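Local coordinates for serine--tRNA ligase (Pyrococcus horikoshii, PDB 2DQ0), which probably charges tRNA(Ser), and also tRNA(Sec), with serine at the expense of ATP, working as a class II synthetase homodimer, at residues P125-L139 with Q145-P159. Residues are numbered along the deposited sequence; the frame is centred on the assembly and turned at random.
Sequences PIRFWGKARVWKGHL and QSQGKMEYEILEWKP
Parallel strand pairing joins 132-135 to 152-155, a two-stranded sheet at the periphery of the synthetase and a worked example of pairing in which backbone bonds hold the register and side chains pack on both faces. Glu153 N donates to Ala132 O at 2.7 Å, and Glu153 O accepts Val134 N at 2.9 Å; Leu155 N closes the series on Val134 O. On one face Ala132, Val134 and Tyr152 pack against Phe142 of the connecting helix, while Leu139 CD2 touches Ile154 CD1 at 3.7 Å and the Tyr152 ring. On the other, Leu155 lies against the CB of Arg133, whose guanidinium is fixed by the carbonyls of Asn420 and Gln422. Farther along, with CG opposite the backbone N (chi1 -169°), the straight Lys158 chain runs over one face of the Trp135 indole: its CG sits 3.7 Å from the five-membered centroid, a CH-pi contact, and its NZ makes an off-centre cation-pi contact with the six-membered ring. Pro159 CD packs on Trp135 CB at 3.6 Å. With an alanine in place of Trp135, Lys158 would probably lose the aromatic surface under its chain and be free to turn. At the far end, Ser146 O lies over one face of the Phe128 ring and Gln147 OE1 at its edge, each 3.3 Å from Phe128 CZ. Helix 139-146 ends in a Schellman motif with Gln147 at C-prime, and the chain then returns as 152-155 beside 132-135: a beta-alpha-beta crossover between neighbouring parallel strands.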
# COMPACT_ATOMS: atom_id res chain seq x y z
N PRO A 125 22.84 12.87 22.92
CA PRO A 125 23.45 13.26 21.63
C PRO A 125 24.88 12.75 21.71
O PRO A 125 25.51 12.89 22.75
CB PRO A 125 23.39 14.78 21.65
CG PRO A 125 22.25 15.08 22.58
CD PRO A 125 22.44 14.06 23.68
N ILE A 126 25.40 12.17 20.63
CA ILE A 126 26.76 11.63 20.67
C ILE A 126 27.60 12.05 19.50
O ILE A 126 28.78 11.73 19.42
CB ILE A 126 26.74 10.09 20.70
CG1 ILE A 126 26.03 9.55 19.45
CG2 ILE A 126 26.05 9.57 21.96
CD1 ILE A 126 26.04 8.05 19.35
N ARG A 127 27.00 12.78 18.57
CA ARG A 127 27.72 13.18 17.38
C ARG A 127 26.93 14.28 16.65
O ARG A 127 25.70 14.30 16.67
CB ARG A 127 27.90 11.91 16.51
CG ARG A 127 28.55 12.15 15.17
CD ARG A 127 29.28 10.91 14.62
NE ARG A 127 28.47 9.72 14.28
CZ ARG A 127 28.04 8.81 15.15
NH1 ARG A 127 28.30 8.94 16.44
NH2 ARG A 127 27.39 7.73 14.74
N PHE A 128 27.64 15.21 16.03
CA PHE A 128 27.00 16.30 15.31
C PHE A 128 27.70 16.51 13.99
O PHE A 128 28.91 16.32 13.90
CB PHE A 128 27.07 17.59 16.11
CG PHE A 128 26.45 17.52 17.46
CD1 PHE A 128 27.18 17.04 18.54
CD2 PHE A 128 25.14 17.95 17.66
CE1 PHE A 128 26.62 17.01 19.81
CE2 PHE A 128 24.56 17.92 18.91
CZ PHE A 128 25.30 17.45 20.00
N TRP A 129 26.96 16.95 12.98
CA TRP A 129 27.56 17.17 11.67
C TRP A 129 26.90 18.35 10.96
O TRP A 129 25.70 18.55 11.10
CB TRP A 129 27.42 15.89 10.83
CG TRP A 129 28.06 15.99 9.48
CD1 TRP A 129 29.36 15.69 9.15
CD2 TRP A 129 27.49 16.59 8.31
NE1 TRP A 129 29.63 16.08 7.86
CE2 TRP A 129 28.50 16.64 7.32
CE3 TRP A 129 26.22 17.11 8.00
CZ2 TRP A 129 28.29 17.18 6.05
CZ3 TRP A 129 26.01 17.65 6.73
CH2 TRP A 129 27.04 17.68 5.78
N GLY A 130 27.68 19.14 10.21
CA GLY A 130 27.12 20.24 9.44
C GLY A 130 27.03 21.65 10.02
O GLY A 130 27.30 21.87 11.20
N LYS A 131 26.64 22.60 9.17
CA LYS A 131 26.50 24.00 9.57
C LYS A 131 25.04 24.44 9.49
O LYS A 131 24.53 24.78 8.43
CB LYS A 131 27.34 24.90 8.68
CG LYS A 131 27.18 26.39 8.95
CD LYS A 131 28.19 27.18 8.13
CE LYS A 131 28.15 28.67 8.42
NZ LYS A 131 29.10 29.42 7.54
N ALA A 132 24.40 24.42 10.65
CA ALA A 132 23.00 24.77 10.78
C ALA A 132 22.70 26.23 10.53
O ALA A 132 23.45 27.12 10.92
CB ALA A 132 22.50 24.38 12.17
N ARG A 133 21.58 26.46 9.87
CA ARG A 133 21.13 27.80 9.60
C ARG A 133 20.03 28.03 10.63
O ARG A 133 18.95 27.46 10.54
CB ARG A 133 20.62 27.90 8.17
CG ARG A 133 21.70 27.50 7.15
CD ARG A 133 21.16 27.36 5.72
NE ARG A 133 20.56 28.59 5.21
CZ ARG A 133 19.59 28.61 4.31
NH1 ARG A 133 19.11 27.48 3.82
NH2 ARG A 133 19.07 29.77 3.90
N VAL A 134 20.33 28.85 11.63
CA VAL A 134 19.43 29.17 12.72
C VAL A 134 18.83 30.57 12.68
O VAL A 134 19.52 31.56 12.44
CB VAL A 134 20.15 29.03 14.09
CG1 VAL A 134 19.15 29.20 15.25
CG2 VAL A 134 20.88 27.68 14.17
N TRP A 135 17.53 30.65 12.94
CA TRP A 135 16.83 31.93 13.00
C TRP A 135 17.23 32.60 14.31
O TRP A 135 17.37 31.92 15.34
CB TRP A 135 15.33 31.70 13.05
CG TRP A 135 14.53 32.94 13.22
CD1 TRP A 135 14.65 34.11 12.50
CD2 TRP A 135 13.37 33.09 14.05
NE1 TRP A 135 13.62 34.97 12.82
CE2 TRP A 135 12.82 34.37 13.77
CE3 TRP A 135 12.74 32.27 14.99
CZ2 TRP A 135 11.65 34.85 14.41
CZ3 TRP A 135 11.57 32.74 15.63
CH2 TRP A 135 11.04 34.02 15.33
N LYS A 136 17.40 33.92 14.29
CA LYS A 136 17.79 34.65 15.50
C LYS A 136 16.90 34.23 16.69
O LYS A 136 17.40 34.12 17.81
CB LYS A 136 17.71 36.17 15.29
CG LYS A 136 18.12 37.00 16.52
CD LYS A 136 18.02 38.49 16.21
CE LYS A 136 18.28 39.33 17.45
NZ LYS A 136 17.84 40.75 17.29
N GLY A 137 15.62 33.96 16.42
CA GLY A 137 14.67 33.58 17.46
C GLY A 137 14.70 32.16 18.00
O GLY A 137 13.90 31.82 18.89
N HIS A 138 15.60 31.32 17.51
CA HIS A 138 15.71 29.92 17.95
C HIS A 138 17.10 29.65 18.52
O HIS A 138 17.42 28.53 18.89
CB HIS A 138 15.47 28.98 16.77
CG HIS A 138 14.06 28.95 16.28
ND1 HIS A 138 13.73 28.89 14.95
CD2 HIS A 138 12.88 28.95 16.96
CE1 HIS A 138 12.41 28.85 14.82
NE2 HIS A 138 11.87 28.89 16.02
N LEU A 139 17.91 30.70 18.58
CA LEU A 139 19.28 30.63 19.04
C LEU A 139 19.53 29.90 20.36
O LEU A 139 20.49 29.11 20.47
CB LEU A 139 19.83 32.06 19.11
CG LEU A 139 21.32 32.33 19.30
CD1 LEU A 139 21.67 32.25 20.75
CD2 LEU A 139 22.14 31.37 18.45
N GLN A 145 20.27 22.38 22.39
CA GLN A 145 20.15 21.11 21.72
C GLN A 145 21.45 20.64 21.07
O GLN A 145 21.73 19.44 20.97
CB GLN A 145 19.02 21.21 20.70
CG GLN A 145 17.63 21.38 21.32
CD GLN A 145 17.14 20.11 22.03
OE1 GLN A 145 17.30 19.94 23.25
NE2 GLN A 145 16.56 19.21 21.24
N SER A 146 22.27 21.59 20.63
CA SER A 146 23.53 21.24 20.00
C SER A 146 24.66 21.14 21.02
O SER A 146 25.74 20.64 20.71
CB SER A 146 23.90 22.25 18.91
OG SER A 146 23.78 23.58 19.40
N GLN A 147 24.42 21.62 22.23
CA GLN A 147 25.44 21.58 23.27
C GLN A 147 26.66 22.37 22.81
O GLN A 147 27.80 22.02 23.14
CB GLN A 147 25.89 20.14 23.55
CG GLN A 147 24.81 19.09 23.75
CD GLN A 147 25.40 17.70 23.93
OE1 GLN A 147 26.29 17.28 23.18
NE2 GLN A 147 24.92 16.97 24.91
N GLY A 148 26.44 23.42 22.02
CA GLY A 148 27.54 24.23 21.53
C GLY A 148 28.57 23.48 20.70
O GLY A 148 29.55 24.05 20.23
N LYS A 149 28.32 22.19 20.50
CA LYS A 149 29.21 21.33 19.74
C LYS A 149 28.95 21.32 18.23
O LYS A 149 29.50 20.49 17.53
CB LYS A 149 29.12 19.90 20.27
CG LYS A 149 29.41 19.75 21.77
CD LYS A 149 29.34 18.27 22.20
CE LYS A 149 29.83 18.03 23.64
NZ LYS A 149 28.96 18.59 24.72
N MET A 150 28.12 22.24 17.72
CA MET A 150 27.81 22.24 16.29
C MET A 150 27.96 23.61 15.64
O MET A 150 27.48 24.62 16.17
CB MET A 150 26.38 21.70 16.08
CG MET A 150 25.82 21.83 14.66
SD MET A 150 24.18 21.05 14.48
CE MET A 150 24.26 20.50 12.87
N GLU A 151 28.61 23.65 14.47
CA GLU A 151 28.82 24.91 13.77
C GLU A 151 27.48 25.44 13.29
O GLU A 151 26.56 24.66 13.08
CB GLU A 151 29.79 24.72 12.61
CG GLU A 151 30.41 26.04 12.14
CD GLU A 151 30.83 26.93 13.32
OE1 GLU A 151 31.74 26.52 14.08
OE2 GLU A 151 30.24 28.03 13.50
N TYR A 152 27.36 26.76 13.14
CA TYR A 152 26.09 27.33 12.70
C TYR A 152 26.15 28.76 12.21
O TYR A 152 27.00 29.53 12.62
CB TYR A 152 25.06 27.24 13.82
CG TYR A 152 25.35 28.18 14.96
CD1 TYR A 152 24.74 29.44 15.02
CD2 TYR A 152 26.22 27.82 15.98
CE1 TYR A 152 24.99 30.31 16.09
CE2 TYR A 152 26.48 28.67 17.05
CZ TYR A 152 25.86 29.91 17.10
OH TYR A 152 26.08 30.70 18.20
N GLU A 153 25.20 29.10 11.36
CA GLU A 153 25.11 30.43 10.79
C GLU A 153 23.77 31.01 11.23
O GLU A 153 22.77 30.31 11.26
CB GLU A 153 25.18 30.28 9.27
CG GLU A 153 25.05 31.54 8.46
CD GLU A 153 25.24 31.26 6.98
OE1 GLU A 153 26.40 30.99 6.56
OE2 GLU A 153 24.23 31.30 6.24
N ILE A 154 23.76 32.29 11.59
CA ILE A 154 22.54 32.94 12.02
C ILE A 154 21.85 33.50 10.80
O ILE A 154 22.49 34.08 9.93
CB ILE A 154 22.81 34.10 12.98
CG1 ILE A 154 23.37 33.56 14.29
CG2 ILE A 154 21.53 34.91 13.21
CD1 ILE A 154 22.46 32.58 14.99
N LEU A 155 20.54 33.31 10.74
CA LEU A 155 19.77 33.79 9.60
C LEU A 155 19.05 35.07 9.95
O LEU A 155 18.49 35.21 11.06
CB LEU A 155 18.74 32.77 9.16
CG LEU A 155 19.19 31.43 8.59
CD1 LEU A 155 17.98 30.48 8.58
CD2 LEU A 155 19.77 31.62 7.20
N GLU A 156 19.06 35.97 8.97
CA GLU A 156 18.40 37.26 9.07
C GLU A 156 16.89 37.04 9.16
O GLU A 156 16.26 37.18 10.24
CB GLU A 156 18.68 38.10 7.82
CG GLU A 156 20.14 38.42 7.52
CD GLU A 156 20.79 37.45 6.54
OE1 GLU A 156 21.77 37.85 5.87
OE2 GLU A 156 20.32 36.29 6.43
N TRP A 157 16.32 36.72 8.01
CA TRP A 157 14.90 36.46 7.82
C TRP A 157 14.45 35.21 8.55
O TRP A 157 15.27 34.37 8.95
CB TRP A 157 14.61 36.32 6.34
CG TRP A 157 15.60 35.43 5.64
CD1 TRP A 157 16.91 35.72 5.37
CD2 TRP A 157 15.37 34.12 5.15
NE1 TRP A 157 17.51 34.65 4.74
CE2 TRP A 157 16.59 33.66 4.59
CE3 TRP A 157 14.26 33.28 5.12
CZ2 TRP A 157 16.72 32.40 4.01
CZ3 TRP A 157 14.38 32.03 4.55
CH2 TRP A 157 15.61 31.60 4.00
N LYS A 158 13.15 35.07 8.73
CA LYS A 158 12.64 33.89 9.41
C LYS A 158 12.41 32.73 8.43
O LYS A 158 11.63 32.84 7.49
CB LYS A 158 11.36 34.21 10.17
CG LYS A 158 10.96 33.09 11.09
CD LYS A 158 9.73 33.41 11.88
CE LYS A 158 9.36 32.20 12.74
NZ LYS A 158 8.07 32.35 13.47
N PRO A 159 13.10 31.60 8.63
CA PRO A 159 12.94 30.45 7.73
C PRO A 159 11.54 29.83 7.87
O PRO A 159 11.00 29.73 8.98
CB PRO A 159 14.04 29.50 8.18
CG PRO A 159 14.19 29.82 9.66
CD PRO A 159 14.12 31.34 9.66